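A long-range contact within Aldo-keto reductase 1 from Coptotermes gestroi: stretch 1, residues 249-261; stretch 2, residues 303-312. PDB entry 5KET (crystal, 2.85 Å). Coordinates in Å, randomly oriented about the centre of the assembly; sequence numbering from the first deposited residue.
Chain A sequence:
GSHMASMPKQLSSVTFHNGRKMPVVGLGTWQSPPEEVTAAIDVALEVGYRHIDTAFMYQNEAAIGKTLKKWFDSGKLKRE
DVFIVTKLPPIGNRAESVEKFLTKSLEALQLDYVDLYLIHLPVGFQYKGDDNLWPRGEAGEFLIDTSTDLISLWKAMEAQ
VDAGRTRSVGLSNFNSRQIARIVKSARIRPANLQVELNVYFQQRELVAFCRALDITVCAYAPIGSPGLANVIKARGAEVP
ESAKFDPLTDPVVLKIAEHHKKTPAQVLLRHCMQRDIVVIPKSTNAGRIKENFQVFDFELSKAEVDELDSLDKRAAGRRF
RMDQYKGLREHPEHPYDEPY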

ATOM      1  N   THR A 249     -14.377  13.655  -9.225  1.00 53.98           N
ATOM      2  CA  THR A 249     -15.143  14.543 -10.088  1.00 58.26           C
ATOM      3  C   THR A 249     -16.203  13.812 -10.887  1.00 57.68           C
ATOM      4  O   THR A 249     -17.024  14.470 -11.526  1.00 60.07           O
ATOM      5  CB  THR A 249     -14.233  15.288 -11.074  1.00 63.67           C
ATOM      6  OG1 THR A 249     -13.842  14.401 -12.138  1.00 66.46           O
ATOM      7  CG2 THR A 249     -13.014  15.832 -10.342  1.00 63.61           C
ATOM      8  N   ASP A 250     -16.194  12.482 -10.872  1.00 56.97           N
ATOM      9  CA  ASP A 250     -17.118  11.720 -11.703  1.00 54.40           C
ATOM     10  C   ASP A 250     -18.559  12.000 -11.270  1.00 55.85           C
ATOM     11  O   ASP A 250     -18.863  11.970 -10.072  1.00 58.79           O
ATOM     12  CB  ASP A 250     -16.824  10.225 -11.622  1.00 46.99           C
ATOM     13  CG  ASP A 250     -17.650   9.407 -12.599  1.00 43.30           C
ATOM     14  OD1 ASP A 250     -18.890   9.547 -12.616  1.00 45.00           O
ATOM     15  OD2 ASP A 250     -17.047   8.632 -13.370  1.00 41.25           O
ATOM     16  N   PRO A 251     -19.456  12.285 -12.214  1.00 53.50           N
ATOM     17  CA  PRO A 251     -20.842  12.603 -11.833  1.00 58.41           C
ATOM     18  C   PRO A 251     -21.550  11.453 -11.147  1.00 61.59           C
ATOM     19  O   PRO A 251     -22.391  11.688 -10.261  1.00 67.57           O
ATOM     20  CB  PRO A 251     -21.519  12.950 -13.169  1.00 54.64           C
ATOM     21  CG  PRO A 251     -20.444  13.057 -14.172  1.00 51.10           C
ATOM     22  CD  PRO A 251     -19.149  12.618 -13.608  1.00 51.17           C
ATOM     23  N   VAL A 252     -21.244  10.215 -11.535  1.00 53.26           N
ATOM     24  CA  VAL A 252     -21.828   9.060 -10.861  1.00 50.51           C
ATOM     25  C   VAL A 252     -21.544   9.125  -9.368  1.00 51.37           C
ATOM     26  O   VAL A 252     -22.464   9.043  -8.546  1.00 59.07           O
ATOM     27  CB  VAL A 252     -21.309   7.750 -11.481  1.00 51.95           C
ATOM     28  CG1 VAL A 252     -21.495   6.595 -10.507  1.00 53.96           C
ATOM     29  CG2 VAL A 252     -22.025   7.475 -12.808  1.00 51.27           C
ATOM     30  N   VAL A 253     -20.279   9.328  -8.995  1.00 44.67           N
ATOM     31  CA  VAL A 253     -19.964   9.300  -7.572  1.00 41.39           C
ATOM     32  C   VAL A 253     -20.546  10.514  -6.857  1.00 43.31           C
ATOM     33  O   VAL A 253     -20.947  10.423  -5.688  1.00 38.85           O
ATOM     34  CB  VAL A 253     -18.446   9.191  -7.343  1.00 41.30           C
ATOM     35  CG1 VAL A 253     -18.170   8.804  -5.895  1.00 38.65           C
ATOM     36  CG2 VAL A 253     -17.814   8.174  -8.298  1.00 33.15           C
ATOM     37  N   LEU A 254     -20.631  11.661  -7.531  1.00 42.94           N
ATOM     38  CA  LEU A 254     -21.249  12.823  -6.895  1.00 46.91           C
ATOM     39  C   LEU A 254     -22.743  12.627  -6.713  1.00 47.54           C
ATOM     40  O   LEU A 254     -23.301  13.001  -5.671  1.00 48.63           O
ATOM     41  CB  LEU A 254     -20.975  14.082  -7.712  1.00 46.17           C
ATOM     42  CG  LEU A 254     -19.518  14.549  -7.669  1.00 47.39           C
ATOM     43  CD1 LEU A 254     -19.269  15.671  -8.655  1.00 45.37           C
ATOM     44  CD2 LEU A 254     -19.178  14.968  -6.259  1.00 50.56           C
ATOM     45  N   LYS A 255     -23.404  12.032  -7.710  1.00 41.82           N
ATOM     46  CA  LYS A 255     -24.816  11.707  -7.567  1.00 51.89           C
ATOM     47  C   LYS A 255     -25.048  10.804  -6.362  1.00 55.90           C
ATOM     48  O   LYS A 255     -25.941  11.061  -5.545  1.00 63.65           O
ATOM     49  CB  LYS A 255     -25.344  11.054  -8.846  1.00 47.98           C
ATOM     50  N   ILE A 256     -24.229   9.757  -6.216  1.00 52.78           N
ATOM     51  CA  ILE A 256     -24.387   8.861  -5.071  1.00 54.11           C
ATOM     52  C   ILE A 256     -24.011   9.578  -3.776  1.00 54.79           C
ATOM     53  O   ILE A 256     -24.577   9.290  -2.714  1.00 55.54           O
ATOM     54  CB  ILE A 256     -23.577   7.559  -5.268  1.00 51.66           C
ATOM     55  CG1 ILE A 256     -24.277   6.592  -6.233  1.00 49.94           C
ATOM     56  CG2 ILE A 256     -23.444   6.807  -3.965  1.00 51.96           C
ATOM     57  CD1 ILE A 256     -24.034   6.822  -7.680  1.00 48.74           C
ATOM     58  N   ALA A 257     -23.086  10.539  -3.839  1.00 58.47           N
ATOM     59  CA  ALA A 257     -22.708  11.276  -2.635  1.00 64.75           C
ATOM     60  C   ALA A 257     -23.872  12.094  -2.086  1.00 71.81           C
ATOM     61  O   ALA A 257     -24.093  12.129  -0.869  1.00 76.48           O
ATOM     62  CB  ALA A 257     -21.511  12.178  -2.921  1.00 65.41           C
ATOM     63  N   GLU A 258     -24.625  12.768  -2.958  1.00 75.88           N
ATOM     64  CA  GLU A 258     -25.763  13.542  -2.474  1.00 74.96           C
ATOM     65  C   GLU A 258     -26.844  12.643  -1.885  1.00 77.49           C
ATOM     66  O   GLU A 258     -27.533  13.049  -0.944  1.00 80.53           O
ATOM     67  CB  GLU A 258     -26.333  14.404  -3.597  1.00 50.41           C
ATOM     68  N   HIS A 259     -27.003  11.426  -2.416  1.00 76.50           N
ATOM     69  CA  HIS A 259     -28.016  10.510  -1.891  1.00 82.03           C
ATOM     70  C   HIS A 259     -27.748  10.175  -0.431  1.00 80.00           C
ATOM     71  O   HIS A 259     -28.686  10.005   0.358  1.00 86.61           O
ATOM     72  CB  HIS A 259     -28.055   9.231  -2.735  1.00 86.75           C
ATOM     73  CG  HIS A 259     -29.082   8.227  -2.293  1.00 94.57           C
ATOM     74  ND1 HIS A 259     -29.160   7.741  -1.004  1.00 96.89           N
ATOM     75  CD2 HIS A 259     -30.062   7.599  -2.987  1.00 97.31           C
ATOM     76  CE1 HIS A 259     -30.148   6.869  -0.920  1.00 98.29           C
ATOM     77  NE2 HIS A 259     -30.713   6.764  -2.110  1.00 97.86           N
ATOM     78  N   HIS A 260     -26.480  10.051  -0.058  1.00 69.56           N
ATOM     79  CA  HIS A 260     -26.106   9.671   1.294  1.00 61.56           C
ATOM     80  C   HIS A 260     -25.678  10.857   2.138  1.00 57.50           C
ATOM     81  O   HIS A 260     -25.375  10.676   3.323  1.00 55.27           O
ATOM     82  CB  HIS A 260     -24.983   8.631   1.249  1.00 57.95           C
ATOM     83  CG  HIS A 260     -25.410   7.314   0.688  1.00 58.16           C
ATOM     84  ND1 HIS A 260     -25.811   6.263   1.485  1.00 63.49           N
ATOM     85  CD2 HIS A 260     -25.516   6.882  -0.588  1.00 59.67           C
ATOM     86  CE1 HIS A 260     -26.136   5.236   0.720  1.00 66.58           C
ATOM     87  NE2 HIS A 260     -25.967   5.585  -0.542  1.00 63.35           N
ATOM     88  N   LYS A 261     -25.651  12.061   1.558  1.00 57.35           N
ATOM     89  CA  LYS A 261     -25.216  13.274   2.253  1.00 59.73           C
ATOM     90  C   LYS A 261     -23.790  13.109   2.782  1.00 60.58           C
ATOM     91  O   LYS A 261     -23.457  13.526   3.899  1.00 56.98           O
ATOM     92  CB  LYS A 261     -26.197  13.651   3.366  1.00 61.86           C
ATOM     93  N   ALA A 303     -27.766  -1.172  -5.624  1.00 50.59           N
ATOM     94  CA  ALA A 303     -27.898  -0.495  -6.912  1.00 48.97           C
ATOM     95  C   ALA A 303     -26.816   0.556  -7.160  1.00 50.09           C
ATOM     96  O   ALA A 303     -26.282   0.636  -8.270  1.00 53.37           O
ATOM     97  CB  ALA A 303     -29.284   0.148  -7.033  1.00 50.38           C
ATOM     98  N   GLU A 304     -26.500   1.385  -6.154  1.00 57.48           N
ATOM     99  CA  GLU A 304     -25.378   2.311  -6.303  1.00 52.10           C
ATOM    100  C   GLU A 304     -24.044   1.587  -6.431  1.00 55.06           C
ATOM    101  O   GLU A 304     -23.124   2.129  -7.049  1.00 55.62           O
ATOM    102  CB  GLU A 304     -25.297   3.297  -5.142  1.00 50.30           C
ATOM    103  CG  GLU A 304     -26.581   4.014  -4.761  1.00 56.44           C
ATOM    104  CD  GLU A 304     -26.591   4.432  -3.324  1.00 63.10           C
ATOM    105  OE1 GLU A 304     -26.780   5.647  -3.054  1.00 70.94           O
ATOM    106  OE2 GLU A 304     -26.388   3.587  -2.407  1.00 59.03           O
ATOM    107  N   VAL A 305     -23.904   0.387  -5.871  1.00 59.07           N
ATOM    108  CA  VAL A 305     -22.701  -0.417  -6.093  1.00 59.53           C
ATOM    109  C   VAL A 305     -22.514  -0.702  -7.574  1.00 68.08           C
ATOM    110  O   VAL A 305     -21.383  -0.684  -8.089  1.00 65.31           O
ATOM    111  CB  VAL A 305     -22.795  -1.722  -5.265  1.00 55.08           C
ATOM    112  CG1 VAL A 305     -21.746  -2.697  -5.712  1.00 52.06           C
ATOM    113  CG2 VAL A 305     -22.638  -1.421  -3.786  1.00 46.40           C
ATOM    114  N   ASP A 306     -23.599  -0.982  -8.299  1.00 78.46           N
ATOM    115  CA  ASP A 306     -23.432  -1.359  -9.696  1.00 83.52           C
ATOM    116  C   ASP A 306     -23.227  -0.169 -10.610  1.00 79.16           C
ATOM    117  O   ASP A 306     -22.656  -0.334 -11.692  1.00 82.22           O
ATOM    118  CB  ASP A 306     -24.617  -2.162 -10.216  1.00 89.75           C
ATOM    119  CG  ASP A 306     -24.928  -3.363  -9.373  1.00 97.89           C
ATOM    120  OD1 ASP A 306     -25.909  -3.288  -8.623  1.00102.39           O
ATOM    121  OD2 ASP A 306     -24.201  -4.374  -9.459  1.00101.77           O
ATOM    122  N   GLU A 307     -23.709   1.017 -10.234  1.00 71.92           N
ATOM    123  CA  GLU A 307     -23.260   2.211 -10.935  1.00 64.77           C
ATOM    124  C   GLU A 307     -21.775   2.445 -10.687  1.00 58.27           C
ATOM    125  O   GLU A 307     -21.030   2.785 -11.613  1.00 60.89           O
ATOM    126  CB  GLU A 307     -24.071   3.429 -10.504  1.00 66.79           C
ATOM    127  CG  GLU A 307     -25.573   3.220 -10.478  1.00 70.61           C
ATOM    128  CD  GLU A 307     -26.274   4.261  -9.619  1.00 72.77           C
ATOM    129  OE1 GLU A 307     -27.169   3.900  -8.823  1.00 75.99           O
ATOM    130  OE2 GLU A 307     -25.913   5.451  -9.733  1.00 69.29           O
ATOM    131  N   LEU A 308     -21.321   2.244  -9.447  1.00 51.28           N
ATOM    132  CA  LEU A 308     -19.892   2.354  -9.170  1.00 50.31           C
ATOM    133  C   LEU A 308     -19.108   1.245  -9.857  1.00 49.36           C
ATOM    134  O   LEU A 308     -17.959   1.460 -10.271  1.00 44.28           O
ATOM    135  CB  LEU A 308     -19.641   2.343  -7.658  1.00 49.24           C
ATOM    136  CG  LEU A 308     -20.318   3.472  -6.870  1.00 51.96           C
ATOM    137  CD1 LEU A 308     -19.870   3.479  -5.420  1.00 52.98           C
ATOM    138  CD2 LEU A 308     -20.093   4.839  -7.515  1.00 48.54           C
ATOM    139  N   ASP A 309     -19.703   0.058  -9.990  1.00 49.95           N
ATOM    140  CA  ASP A 309     -19.045  -1.001 -10.741  1.00 50.77           C
ATOM    141  C   ASP A 309     -18.902  -0.628 -12.214  1.00 47.33           C
ATOM    142  O   ASP A 309     -17.908  -0.994 -12.852  1.00 44.00           O
ATOM    143  CB  ASP A 309     -19.811  -2.319 -10.583  1.00 56.30           C
ATOM    144  CG  ASP A 309     -19.589  -2.976  -9.223  1.00 58.07           C
ATOM    145  OD1 ASP A 309     -18.641  -2.586  -8.503  1.00 54.96           O
ATOM    146  OD2 ASP A 309     -20.363  -3.897  -8.878  1.00 60.07           O
ATOM    147  N   SER A 310     -19.873   0.108 -12.768  1.00 43.06           N
ATOM    148  CA  SER A 310     -19.776   0.504 -14.169  1.00 44.09           C
ATOM    149  C   SER A 310     -18.605   1.445 -14.409  1.00 43.45           C
ATOM    150  O   SER A 310     -18.074   1.505 -15.525  1.00 43.38           O
ATOM    151  CB  SER A 310     -21.078   1.156 -14.632  1.00 45.35           C
ATOM    152  OG  SER A 310     -22.086   0.184 -14.855  1.00 47.18           O
ATOM    153  N   LEU A 311     -18.182   2.175 -13.381  1.00 43.31           N
ATOM    154  CA  LEU A 311     -17.127   3.158 -13.559  1.00 45.14           C
ATOM    155  C   LEU A 311     -15.775   2.520 -13.821  1.00 46.98           C
ATOM    156  O   LEU A 311     -14.870   3.204 -14.313  1.00 54.34           O
ATOM    157  CB  LEU A 311     -17.045   4.045 -12.322  1.00 43.36           C
ATOM    158  CG  LEU A 311     -18.243   4.968 -12.118  1.00 43.97           C
ATOM    159  CD1 LEU A 311     -18.024   5.762 -10.846  1.00 47.56           C
ATOM    160  CD2 LEU A 311     -18.457   5.835 -13.350  1.00 37.99           C
ATOM    161  N   ASP A 312     -15.628   1.231 -13.518  1.00 45.46           N
ATOM    162  CA  ASP A 312     -14.332   0.559 -13.581  1.00 42.58           C
ATOM    163  C   ASP A 312     -13.768   0.580 -14.996  1.00 37.48           C
ATOM    164  O   ASP A 312     -14.462   0.247 -15.962  1.00 37.45           O
ATOM    165  CB  ASP A 312     -14.481  -0.880 -13.075  1.00 44.93           C
ATOM    166  CG  ASP A 312     -13.181  -1.678 -13.126  1.00 46.74           C
ATOM    167  OD1 ASP A 312     -12.092  -1.073 -13.254  1.00 50.32           O
ATOM    168  OD2 ASP A 312     -13.259  -2.927 -13.017  1.00 42.37           O
TER

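A helix running from P251 and a second one, already under way when this stretch opens, pack side by side and nearly antiparallel, their axes 9.9 Å apart at closest approach and their directions 162° apart. Because they run in opposite senses, the start of the first helix lies beside the end of the second stretch, and H260 lies beside E304. The contact is mostly apolar at the first of these ends and polar at the second, and together the two stretches bury 444 Å².

The apolar part is built from V252 and V253 on one side and L308 and L311 on the other. Both leucines adopt the m,t rotamer (chi1 -60° and -68°, chi2 -173° and 179°), which extends the chain. For L308 this matters: its CA-to-CB bond points sideways, yet the extended chain brings L308 CD2 to 3.7 Å from V252 CG1 and 4.1 Å from V253 CG2. L311 points toward the first helix and sets L311 CD1 3.6 Å from V252 CG1 and 3.5 Å from V253 CG2. Both valines are near t, the usual choice in a helix for a beta-branched residue. Valine is short enough to sit close to the opposing backbone, and V252 CG1 lies 4.0 Å from E307 O; the longer leucines reach across to meet it.

D250 prepares this end of the helix. With chi1 at -173° (t), its carboxylate reaches forward to V252 N, and D250 OD1 accepts a hydrogen bond from V252 N at 2.7 Å, capping an amide that has no preceding turn to supply a carbonyl. Aspartate suits an N-cap because its short side chain reaches such an amide easily. Its other oxygen, D250 OD2, is hydrogen-bonded elsewhere in the structure, although it also lies 3.1 Å from L311 CD2.

I256 occupies the middle of the contact and is buried. Its CA-to-CB bond points toward the second helix, and with chi1 at -77° (m) I256 CG1 lies 3.6 Å from E304 CB. Here the aliphatic part of a glutamate serves as packing surface, so an acidic residue can border an isoleucine while its charge is carried farther along.

That charge meets H260. E304 points toward the first helix, and chi1 of -49° (m) with chi2 of 154° (t) extends its carboxylate to the imidazole. H260, with chi1 at -68° (m), directs its ring edge to meet it, and H260 NE2 donates to E304 OE2 at 2.8 Å with a favourable angle of 164°; E304 OE2 has a further hydrogen-bond partner adjoining the stretch. H260 NE2 also makes a weak second bond to E304 OE1 at 2.6 Å, bent to 124°. Glutamate has the length to span the gap, and histidine offers a ring nitrogen at its far edge. E304 OE1 also lies 3.5 Å from H259 CG, so OE1 meets the edge of the H260 ring and a face of the H259 ring.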